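Local coordinates for N-acetylmuramoyl-l-alanine amidase (Bartonella henselae, PDB 3NE8), which probably acts as a zinc-dependent hydrolase that cleaves the amide bond between N-acetylmuramic acid and L-alanine in peptidoglycan, remodelling the cell wall during division, at residues 149-154 with 218-223; 98-103 with 171-176; 69-74 with 179-184; 35-40 with 51-56. All coordinates share one frame; numbering follows the deposited sequence. Where two conformers were deposited one is given.

Contact 1 of 4, residues 149-154 with 218-223; sequences INFANN and YSIRQF
F151 and F223 meet at the heart of this helix pair, where their side chains cross at about a right angle with the ring planes 55° apart. F151 CB sits over the face of F223 in a CH-pi contact, 4.0 Å from the ring centroid, while its CD1 lies against F223 CG. The edge of the F151 ring meets the backbone at S219 and I220, and its CZ lies 3.6 Å from I220 CG1. At the edge of the F223 ring and in its plane, N150 OD1 approaches CD1 to 3.3 Å, where the slightly positive C-H rim suits a carbonyl oxygen; the same OD1 is also hydrogen-bonded to a bound glycerol. One turn further along, N154 ND2 donates to Q222 OE1 over 2.6 Å, with an N-H...O angle of 158°. N154 CG stands anti to the backbone N (chi1 -154°), which sets CG toward the other helix.

In the second shell, N158 ND2 bonds both Q222 OE1 and S219 OG, so one asparagine steadies the polar side of the interface. F151 and I220 also rest on L77 and I79 of strand 77-82, tying helices 135-161 and 206-227 to the central sheet. The chemistry is thus divided: F151 and I220 face the sheet, with F223 packed on F151 and F147, whereas the amides of N154 and Q222, able to donate and accept without charge, join the helices where they are partly exposed.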
# COMPACT_ATOMS: atom_id res chain seq x y z
N ILE A 149 1.79 -7.49 2.19
CA ILE A 149 0.46 -7.14 2.71
C ILE A 149 -0.31 -6.29 1.70
O ILE A 149 -1.49 -6.52 1.43
CB ILE A 149 0.58 -6.36 4.06
CG1 ILE A 149 1.15 -7.24 5.18
CG2 ILE A 149 -0.76 -5.79 4.49
CD1 ILE A 149 0.28 -8.43 5.55
N ASN A 150 0.37 -5.28 1.17
CA ASN A 150 -0.25 -4.41 0.18
C ASN A 150 -0.74 -5.22 -1.01
O ASN A 150 -1.88 -5.05 -1.46
CB ASN A 150 0.74 -3.33 -0.28
CG ASN A 150 0.18 -2.49 -1.39
OD1 ASN A 150 0.32 -2.81 -2.55
ND2 ASN A 150 -0.48 -1.39 -1.03
N PHE A 151 0.11 -6.10 -1.53
CA PHE A 151 -0.31 -6.89 -2.67
C PHE A 151 -1.47 -7.82 -2.32
O PHE A 151 -2.43 -7.94 -3.09
CB PHE A 151 0.86 -7.69 -3.25
CG PHE A 151 0.50 -8.48 -4.47
CD1 PHE A 151 0.09 -7.83 -5.62
CD2 PHE A 151 0.49 -9.87 -4.45
CE1 PHE A 151 -0.27 -8.55 -6.76
CE2 PHE A 151 0.13 -10.59 -5.58
CZ PHE A 151 -0.26 -9.93 -6.73
N ALA A 152 -1.38 -8.49 -1.18
CA ALA A 152 -2.48 -9.36 -0.76
C ALA A 152 -3.80 -8.60 -0.73
O ALA A 152 -4.83 -9.09 -1.21
CB ALA A 152 -2.18 -9.98 0.62
N ASN A 153 -3.78 -7.40 -0.14
CA ASN A 153 -4.98 -6.56 -0.04
C ASN A 153 -5.54 -6.23 -1.39
O ASN A 153 -6.76 -6.29 -1.61
CB ASN A 153 -4.66 -5.24 0.67
CG ASN A 153 -4.63 -5.38 2.17
OD1 ASN A 153 -5.13 -6.36 2.73
ND2 ASN A 153 -4.06 -4.39 2.84
N ASN A 154 -4.66 -5.86 -2.31
CA ASN A 154 -5.13 -5.49 -3.63
C ASN A 154 -5.71 -6.68 -4.38
O ASN A 154 -6.72 -6.55 -5.07
CB ASN A 154 -4.03 -4.84 -4.45
CG ASN A 154 -4.58 -3.92 -5.52
OD1 ASN A 154 -5.55 -3.19 -5.28
ND2 ASN A 154 -3.98 -3.95 -6.70
N TYR A 218 -4.09 -7.91 -13.30
CA TYR A 218 -4.45 -6.51 -13.09
C TYR A 218 -3.90 -6.02 -11.75
O TYR A 218 -3.34 -4.92 -11.66
CB TYR A 218 -5.97 -6.35 -13.15
CG TYR A 218 -6.45 -4.93 -12.96
CD1 TYR A 218 -6.25 -3.96 -13.93
CD2 TYR A 218 -7.12 -4.56 -11.80
CE1 TYR A 218 -6.69 -2.66 -13.75
CE2 TYR A 218 -7.58 -3.26 -11.61
CZ TYR A 218 -7.35 -2.32 -12.59
OH TYR A 218 -7.81 -1.03 -12.39
N SER A 219 -4.06 -6.83 -10.70
CA SER A 219 -3.52 -6.47 -9.40
C SER A 219 -2.02 -6.28 -9.45
O SER A 219 -1.48 -5.37 -8.82
CB SER A 219 -3.86 -7.52 -8.35
OG SER A 219 -5.27 -7.56 -8.14
N ILE A 220 -1.33 -7.15 -10.19
CA ILE A 220 0.11 -7.03 -10.36
C ILE A 220 0.50 -5.73 -11.05
O ILE A 220 1.44 -5.04 -10.64
CB ILE A 220 0.70 -8.26 -11.09
CG1 ILE A 220 0.58 -9.49 -10.20
CG2 ILE A 220 2.15 -7.99 -11.50
CD1 ILE A 220 0.88 -10.80 -10.92
N ARG A 221 -0.22 -5.37 -12.10
CA ARG A 221 0.03 -4.10 -12.79
C ARG A 221 -0.13 -2.91 -11.84
O ARG A 221 0.67 -1.96 -11.86
CB ARG A 221 -0.90 -3.95 -13.99
CG ARG A 221 -0.75 -5.07 -15.02
CD ARG A 221 0.32 -4.76 -16.05
NE ARG A 221 1.65 -4.63 -15.46
CZ ARG A 221 2.48 -3.63 -15.73
NH1 ARG A 221 2.13 -2.68 -16.58
NH2 ARG A 221 3.67 -3.59 -15.15
N GLN A 222 -1.16 -2.94 -11.01
CA GLN A 222 -1.38 -1.85 -10.05
C GLN A 222 -0.24 -1.81 -9.02
O GLN A 222 0.24 -0.75 -8.66
CB GLN A 222 -2.71 -2.04 -9.34
CG GLN A 222 -3.92 -1.78 -10.23
CD GLN A 222 -5.21 -1.88 -9.46
OE1 GLN A 222 -5.37 -2.75 -8.61
NE2 GLN A 222 -6.15 -0.99 -9.76
N PHE A 223 0.18 -2.98 -8.57
CA PHE A 223 1.28 -3.08 -7.62
C PHE A 223 2.59 -2.56 -8.23
O PHE A 223 3.35 -1.85 -7.57
CB PHE A 223 1.40 -4.53 -7.18
CG PHE A 223 2.42 -4.79 -6.10
CD1 PHE A 223 2.24 -4.29 -4.82
CD2 PHE A 223 3.52 -5.59 -6.36
CE1 PHE A 223 3.16 -4.57 -3.82
CE2 PHE A 223 4.44 -5.87 -5.37
CZ PHE A 223 4.26 -5.36 -4.09

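Contact 2 of 4, residues 98-103 with 171-176; sequences TISDEA and HRYADF
T98 and Y173 are neighbours in a parallel strand pair, in which 94-99 joins 170-174 at the edge of the mixed sheet of this alpha/beta domain. Here the packing is close. T98 N donates to R172 O over 3.1 Å, and A174 N returns a bond to T98 O, the alternation expected of parallel strands. The beta-branched T98 suits a strand, and its OG1 lies between the backbone N and the carbonyl carbon (chi1 48°), from where it meets H171 NE2 at 2.8 Å in a hydrogen bond at the edge of the imidazole. The far nitrogen of that ring, ND1, is bonded to K229 of the second subunit, so the histidine bridges the sheet edge and the partner chain. A103 CB packs on A174 CB, 3.9 Å away; both residues are small, which suits the close approach of the backbones there.

Toward S100 the contact is looser. S100 N still bonds A174 O, but from above the carbonyl plane, and S100 OG donates forward to E102 O. The Y173 ring stands beside this turn, its CD1 edge 3.4 Å from E102 O.

On the solvent side two acidic groups face each other, D101 and D175, a repulsion probably eased by K180, which forms a salt bridge with D175 OD1. Between them sits a water, donating to D101 OD1 at 2.6 Å and to D175 OD1 at 2.9 Å.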
# COMPACT_ATOMS: atom_id res chain seq x y z
N THR A 98 -0.18 -14.35 3.65
CA THR A 98 1.14 -13.77 3.84
C THR A 98 1.82 -14.46 5.01
O THR A 98 1.17 -15.22 5.74
CB THR A 98 1.05 -12.25 4.09
OG1 THR A 98 0.05 -11.98 5.08
CG2 THR A 98 0.66 -11.55 2.81
N ILE A 99 3.11 -14.20 5.22
CA ILE A 99 3.84 -14.91 6.25
C ILE A 99 3.65 -14.25 7.62
O ILE A 99 3.48 -13.04 7.73
CB ILE A 99 5.34 -15.00 5.92
CG1 ILE A 99 6.01 -16.09 6.77
CG2 ILE A 99 6.02 -13.64 6.10
CD1 ILE A 99 7.42 -16.44 6.33
N SER A 100 3.68 -15.07 8.66
CA SER A 100 3.61 -14.60 10.04
C SER A 100 4.05 -15.74 10.93
O SER A 100 3.81 -16.91 10.61
CB SER A 100 2.18 -14.22 10.40
OG SER A 100 2.10 -13.79 11.75
N ASP A 101 4.68 -15.41 12.05
CA ASP A 101 5.07 -16.44 13.01
C ASP A 101 3.82 -17.02 13.67
O ASP A 101 3.76 -18.21 13.97
CB ASP A 101 5.99 -15.85 14.08
CG ASP A 101 7.42 -15.66 13.58
OD1 ASP A 101 7.78 -16.27 12.55
OD2 ASP A 101 8.18 -14.91 14.23
N GLU A 102 2.83 -16.16 13.88
CA GLU A 102 1.58 -16.53 14.52
C GLU A 102 0.45 -16.56 13.49
O GLU A 102 0.20 -15.57 12.81
CB GLU A 102 1.26 -15.52 15.62
CG GLU A 102 0.15 -15.92 16.58
CD GLU A 102 0.06 -14.99 17.78
OE1 GLU A 102 -0.29 -15.47 18.88
OE2 GLU A 102 0.35 -13.78 17.62
N ALA A 103 -0.23 -17.70 13.40
CA ALA A 103 -1.27 -17.88 12.39
C ALA A 103 -2.51 -17.05 12.67
O ALA A 103 -2.84 -16.77 13.84
CB ALA A 103 -1.65 -19.34 12.29
N HIS A 171 -7.89 -12.64 3.46
CA HIS A 171 -6.47 -12.44 3.72
C HIS A 171 -6.11 -13.08 5.05
O HIS A 171 -6.53 -12.60 6.11
CB HIS A 171 -6.06 -10.97 3.71
CG HIS A 171 -4.64 -10.75 4.12
ND1 HIS A 171 -4.23 -9.71 4.93
CD2 HIS A 171 -3.53 -11.49 3.87
CE1 HIS A 171 -2.93 -9.80 5.13
NE2 HIS A 171 -2.48 -10.87 4.50
N ARG A 172 -5.34 -14.17 5.00
CA ARG A 172 -4.92 -14.90 6.18
C ARG A 172 -3.40 -14.96 6.24
O ARG A 172 -2.71 -14.44 5.36
CB ARG A 172 -5.54 -16.29 6.20
CG ARG A 172 -7.06 -16.24 6.17
CD ARG A 172 -7.72 -17.59 6.33
NE ARG A 172 -9.17 -17.47 6.23
CZ ARG A 172 -10.04 -18.32 6.77
NH1 ARG A 172 -9.61 -19.36 7.46
NH2 ARG A 172 -11.34 -18.11 6.61
N TYR A 173 -2.86 -15.58 7.28
CA TYR A 173 -1.41 -15.64 7.42
C TYR A 173 -0.98 -16.76 8.35
O TYR A 173 -1.72 -17.17 9.25
CB TYR A 173 -0.83 -14.29 7.87
CG TYR A 173 -1.60 -13.62 8.98
CD1 TYR A 173 -1.34 -13.92 10.31
CD2 TYR A 173 -2.57 -12.67 8.69
CE1 TYR A 173 -2.06 -13.30 11.33
CE2 TYR A 173 -3.29 -12.05 9.70
CZ TYR A 173 -3.02 -12.37 11.01
OH TYR A 173 -3.72 -11.76 12.03
N ALA A 174 0.21 -17.28 8.08
CA ALA A 174 0.79 -18.34 8.89
C ALA A 174 2.23 -18.50 8.46
O ALA A 174 2.69 -17.81 7.55
CB ALA A 174 0.02 -19.65 8.73
N ASP A 175 2.95 -19.41 9.11
CA ASP A 175 4.39 -19.53 8.91
C ASP A 175 4.73 -20.44 7.73
O ASP A 175 5.29 -21.52 7.89
CB ASP A 175 5.02 -20.04 10.21
CG ASP A 175 6.53 -19.96 10.21
OD1 ASP A 175 7.10 -19.16 9.44
OD2 ASP A 175 7.14 -20.69 11.01
N PHE A 176 4.38 -19.99 6.53
CA PHE A 176 4.68 -20.73 5.29
C PHE A 176 6.14 -20.54 4.89
O PHE A 176 6.59 -19.42 4.63
CB PHE A 176 3.80 -20.22 4.15
CG PHE A 176 2.34 -20.56 4.29
CD1 PHE A 176 1.86 -21.78 3.85
CD2 PHE A 176 1.45 -19.65 4.84
CE1 PHE A 176 0.51 -22.10 3.97
CE2 PHE A 176 0.11 -19.96 4.96
CZ PHE A 176 -0.37 -21.17 4.52
O HOH W 1 7.57 -16.37 9.96

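Contact 3 of 4, residues 69-74 with 179-184; sequences KAQEFD and LKAPDV
Q71 reaches from the last turn of helix 63-72 to D183, in the loop that leads into strand 186-190. The helix ends in a Schellman motif: D74 takes positive phi (55°), and its N bonds back to Q71 O. From CB of Q71, CG stands anti to the carbonyl carbon (chi1 -64°), and the chain extends toward the loop. CG is the apolar foot of the side chain, lying 4.2 Å from V184 CG2 and 3.6 Å from D183 OD2. CD, the amide carbon, follows in an extended line and stays beside that same carboxylate oxygen. At the tip, NE2 donates to D183 OD2 over 2.9 Å in an almost straight bond of 177°. D183 OD2 lies in the amide plane of Q71 and is met on the syn side of the carboxylate, somewhat out of the carboxylate plane; the two planes stand steeply turned against each other. NE2 also lies 3.6 Å from P182 CD, so the proline ring flanks the bond.

A glutamine suits this place because its long aliphatic arm can lie against valine while a neutral amide engages the acid. Deeper in, A70 and V184 both pack on F78 of strand 77-82. P182 O is held in turn by T144 OG1. The second carboxylate oxygen, D183 OD1, accepts from a water at 2.9 Å, and that water reaches back weakly to Q71 O.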
# COMPACT_ATOMS: atom_id res chain seq x y z
N LYS A 69 15.11 -19.27 -6.27
CA LYS A 69 14.87 -18.90 -7.66
C LYS A 69 14.30 -17.48 -7.76
O LYS A 69 14.68 -16.72 -8.65
CB LYS A 69 13.97 -19.92 -8.35
CG LYS A 69 14.66 -21.26 -8.62
CD LYS A 69 13.68 -22.29 -9.17
CE LYS A 69 14.34 -23.63 -9.47
NZ LYS A 69 15.44 -23.50 -10.47
N ALA A 70 13.41 -17.12 -6.84
CA ALA A 70 12.86 -15.77 -6.83
C ALA A 70 13.98 -14.74 -6.60
O ALA A 70 14.02 -13.71 -7.26
CB ALA A 70 11.79 -15.65 -5.76
N GLN A 71 14.87 -15.03 -5.65
CA GLN A 71 15.97 -14.13 -5.35
C GLN A 71 16.98 -14.05 -6.50
O GLN A 71 17.46 -12.97 -6.82
CB GLN A 71 16.66 -14.56 -4.06
CG GLN A 71 15.77 -14.45 -2.84
CD GLN A 71 16.40 -15.05 -1.62
OE1 GLN A 71 16.92 -16.17 -1.65
NE2 GLN A 71 16.37 -14.32 -0.51
N GLU A 72 17.30 -15.18 -7.10
CA GLU A 72 18.23 -15.22 -8.22
C GLU A 72 17.73 -14.39 -9.41
O GLU A 72 18.52 -13.82 -10.17
CB GLU A 72 18.49 -16.66 -8.65
CG GLU A 72 19.31 -17.46 -7.64
CD GLU A 72 19.37 -18.94 -7.97
OE1 GLU A 72 20.30 -19.61 -7.46
OE2 GLU A 72 18.50 -19.44 -8.71
N PHE A 73 16.40 -14.33 -9.55
CA PHE A 73 15.77 -13.58 -10.64
C PHE A 73 15.67 -12.09 -10.32
O PHE A 73 15.21 -11.31 -11.16
CB PHE A 73 14.35 -14.14 -10.88
CG PHE A 73 13.73 -13.74 -12.20
CD1 PHE A 73 14.23 -14.24 -13.38
CD2 PHE A 73 12.62 -12.91 -12.25
CE1 PHE A 73 13.66 -13.89 -14.61
CE2 PHE A 73 12.04 -12.57 -13.46
CZ PHE A 73 12.56 -13.06 -14.64
N ASP A 74 16.07 -11.68 -9.12
CA ASP A 74 15.84 -10.31 -8.67
C ASP A 74 14.36 -9.95 -8.77
O ASP A 74 13.99 -8.87 -9.25
CB ASP A 74 16.71 -9.32 -9.45
CG ASP A 74 18.18 -9.39 -9.07
OD1 ASP A 74 18.48 -9.87 -7.95
OD2 ASP A 74 19.03 -8.97 -9.88
N LEU A 179 7.26 -18.55 1.83
CA LEU A 179 7.11 -17.10 1.88
C LEU A 179 8.24 -16.40 2.65
O LEU A 179 8.11 -15.24 3.02
CB LEU A 179 5.74 -16.72 2.49
CG LEU A 179 4.50 -17.29 1.78
CD1 LEU A 179 3.22 -16.77 2.45
CD2 LEU A 179 4.52 -16.95 0.29
N LYS A 180 9.35 -17.11 2.87
CA LYS A 180 10.43 -16.63 3.73
C LYS A 180 11.45 -15.69 3.09
O LYS A 180 12.38 -15.27 3.78
CB LYS A 180 11.18 -17.82 4.34
CG LYS A 180 10.38 -18.64 5.33
CD LYS A 180 10.50 -18.10 6.74
CE LYS A 180 9.72 -18.96 7.71
NZ LYS A 180 9.90 -18.51 9.12
N ALA A 181 11.32 -15.33 1.82
CA ALA A 181 12.30 -14.41 1.23
C ALA A 181 12.31 -13.10 2.03
O ALA A 181 11.28 -12.46 2.16
CB ALA A 181 11.97 -14.12 -0.23
N PRO A 182 13.48 -12.69 2.56
CA PRO A 182 13.48 -11.45 3.34
C PRO A 182 13.39 -10.21 2.46
O PRO A 182 13.07 -9.11 2.94
CB PRO A 182 14.85 -11.48 4.04
CG PRO A 182 15.71 -12.32 3.14
CD PRO A 182 14.77 -13.40 2.63
N ASP A 183 13.67 -10.39 1.17
CA ASP A 183 13.89 -9.30 0.22
C ASP A 183 12.98 -9.31 -1.00
O ASP A 183 13.15 -8.51 -1.91
CB ASP A 183 15.36 -9.28 -0.23
CG ASP A 183 15.81 -10.60 -0.88
OD1 ASP A 183 16.79 -10.56 -1.65
OD2 ASP A 183 15.20 -11.65 -0.61
N VAL A 184 12.01 -10.23 -1.03
CA VAL A 184 11.06 -10.30 -2.13
C VAL A 184 9.65 -10.39 -1.57
O VAL A 184 9.33 -11.34 -0.86
CB VAL A 184 11.31 -11.54 -3.04
CG1 VAL A 184 10.32 -11.54 -4.19
CG2 VAL A 184 12.74 -11.59 -3.54
O HOH W 2 16.40 -10.82 -4.52

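Contact 4 of 4, residues 35-40 with 51-56; sequences FARALR and VALTRD
R37 and R40 approach the carboxylate of D56 with their guanidinium planes steeply turned against it, and each arginine takes a different oxygen. R37 comes side-on, its NE and NH2 both closing on OD2. The NE bond, 2.8 Å to D56 OD2, runs nearly along the C-O axis, whereas NH2, at 3.1 Å from OD2, comes from above the carboxylate plane, the two flat groups standing 73° apart. NH2 also makes a weak bond to D56 O, so the extended side chain of R37 touches both the side chain and the backbone of the aspartate. R40 is set otherwise: its chain is bent at chi3 (66°), swinging NE round, and NH1 lands 2.8 Å from D56 OD1, again from above the plane and within the plane of its own guanidinium. One acid thus faces two cations, which should keep it ionised.

These residues belong to a beta-alpha-beta unit, in which helix 28-45 links strands 5-11 and 49-53. The segments of helix and edge strand run almost antiparallel, at 169°. Beneath the charges the aliphatic parts meet: R40 CG rests on V51 CG1 at 4.0 Å, and the R40 side chain crosses that of L53 at about a right angle, CD near L53 CD1. The other leucine methyl, CD2, meets A36 CB at 4.0 Å; alanine is short enough to let the helix settle there, while arginine suits this surface position because its methylenes can cover leucine before its charge reaches the acid. Next to D56, R55 bonds instead to P11 O, G12 O and K29 O.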
# COMPACT_ATOMS: atom_id res chain seq x y z
N PHE A 35 -2.45 -23.04 -13.92
CA PHE A 35 -2.81 -21.70 -13.50
C PHE A 35 -1.63 -20.74 -13.67
O PHE A 35 -1.80 -19.61 -14.13
CB PHE A 35 -3.32 -21.67 -12.06
CG PHE A 35 -3.90 -20.34 -11.67
CD1 PHE A 35 -5.23 -20.07 -11.91
CD2 PHE A 35 -3.09 -19.35 -11.14
CE1 PHE A 35 -5.77 -18.83 -11.59
CE2 PHE A 35 -3.63 -18.10 -10.82
CZ PHE A 35 -4.97 -17.86 -11.05
N ALA A 36 -0.44 -21.17 -13.26
CA ALA A 36 0.75 -20.34 -13.41
C ALA A 36 0.98 -19.98 -14.87
O ALA A 36 1.33 -18.83 -15.18
CB ALA A 36 1.98 -21.04 -12.84
N ARG A 37 0.80 -20.95 -15.77
CA ARG A 37 0.96 -20.69 -17.19
C ARG A 37 -0.08 -19.67 -17.69
O ARG A 37 0.23 -18.81 -18.52
CB ARG A 37 0.91 -22.01 -17.97
CG ARG A 37 2.15 -22.86 -17.73
CD ARG A 37 1.99 -24.27 -18.22
NE ARG A 37 3.28 -24.96 -18.25
CZ ARG A 37 3.44 -26.25 -18.54
NH1 ARG A 37 2.38 -27.03 -18.75
NH2 ARG A 37 4.66 -26.77 -18.59
N ALA A 38 -1.31 -19.77 -17.19
CA ALA A 38 -2.35 -18.82 -17.58
C ALA A 38 -2.03 -17.41 -17.08
O ALA A 38 -2.23 -16.42 -17.79
CB ALA A 38 -3.70 -19.27 -17.06
N LEU A 39 -1.54 -17.32 -15.85
CA LEU A 39 -1.17 -16.03 -15.28
C LEU A 39 0.03 -15.44 -16.03
O LEU A 39 0.07 -14.24 -16.33
CB LEU A 39 -0.93 -16.16 -13.78
CG LEU A 39 -0.50 -14.90 -13.03
CD1 LEU A 39 -1.45 -13.73 -13.28
CD2 LEU A 39 -0.42 -15.21 -11.55
N ARG A 40 1.01 -16.28 -16.36
CA ARG A 40 2.10 -15.83 -17.22
C ARG A 40 1.57 -15.25 -18.53
O ARG A 40 1.98 -14.16 -18.96
CB ARG A 40 3.07 -16.98 -17.50
CG ARG A 40 4.17 -16.69 -18.52
CD ARG A 40 5.03 -17.95 -18.81
NE ARG A 40 4.27 -19.01 -19.48
CZ ARG A 40 4.69 -20.27 -19.65
NH1 ARG A 40 5.86 -20.63 -19.17
NH2 ARG A 40 3.93 -21.17 -20.27
N VAL A 51 8.25 -12.21 -16.54
CA VAL A 51 7.76 -13.31 -15.71
C VAL A 51 8.67 -14.51 -15.81
O VAL A 51 9.14 -14.85 -16.90
CB VAL A 51 6.38 -13.77 -16.20
CG1 VAL A 51 5.83 -14.88 -15.31
CG2 VAL A 51 5.42 -12.60 -16.27
N ALA A 52 8.92 -15.17 -14.69
CA ALA A 52 9.56 -16.47 -14.69
C ALA A 52 8.79 -17.39 -13.77
O ALA A 52 8.13 -16.94 -12.83
CB ALA A 52 11.01 -16.36 -14.24
N LEU A 53 8.84 -18.69 -14.05
CA LEU A 53 8.26 -19.71 -13.20
C LEU A 53 9.37 -20.48 -12.46
O LEU A 53 10.44 -20.70 -13.03
CB LEU A 53 7.42 -20.68 -14.03
CG LEU A 53 5.94 -20.34 -14.24
CD1 LEU A 53 5.74 -18.96 -14.88
CD2 LEU A 53 5.25 -21.42 -15.06
N THR A 54 9.12 -20.88 -11.22
CA THR A 54 10.08 -21.72 -10.51
C THR A 54 10.27 -23.07 -11.22
O THR A 54 11.36 -23.63 -11.22
CB THR A 54 9.67 -21.96 -9.06
OG1 THR A 54 8.36 -22.53 -9.04
CG2 THR A 54 9.69 -20.65 -8.26
N ARG A 55 9.17 -23.62 -11.75
CA ARG A 55 9.20 -24.80 -12.61
C ARG A 55 8.22 -24.56 -13.74
O ARG A 55 7.15 -23.97 -13.54
CB ARG A 55 8.80 -26.07 -11.85
CG ARG A 55 7.34 -26.10 -11.39
CD ARG A 55 7.03 -27.34 -10.57
NE ARG A 55 5.67 -27.40 -10.05
CZ ARG A 55 4.65 -28.03 -10.63
NH1 ARG A 55 4.83 -28.65 -11.80
NH2 ARG A 55 3.46 -28.06 -10.05
N ASP A 56 8.60 -25.01 -14.93
CA ASP A 56 7.70 -25.01 -16.09
C ASP A 56 7.63 -26.42 -16.66
O ASP A 56 7.61 -26.62 -17.88
CB ASP A 56 8.14 -23.99 -17.13
CG ASP A 56 7.02 -23.62 -18.09
OD1 ASP A 56 7.33 -22.99 -19.12
OD2 ASP A 56 5.85 -23.98 -17.84

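Contacts 1 to 3 are partly buried, whereas contact 4 lies at the surface. Contacts 1 and 2 both also touch the second subunit, and they meet where I149 and A152 pack on T98 and H171. Contact 1 joins two helices through aromatic packing and neutral amides, contact 2 the outermost strand and its neighbour through backbone bonds. Contact 3 is smaller, a helix end against a loop, and meets contact 2 through K180 and L179. Contact 4 is at the opposite edge of the sheet, about 24 Å from contact 2 between centres, and depends on a charged network instead. F73 and K69 of contact 3 pack on A52 and T54 of contact 4.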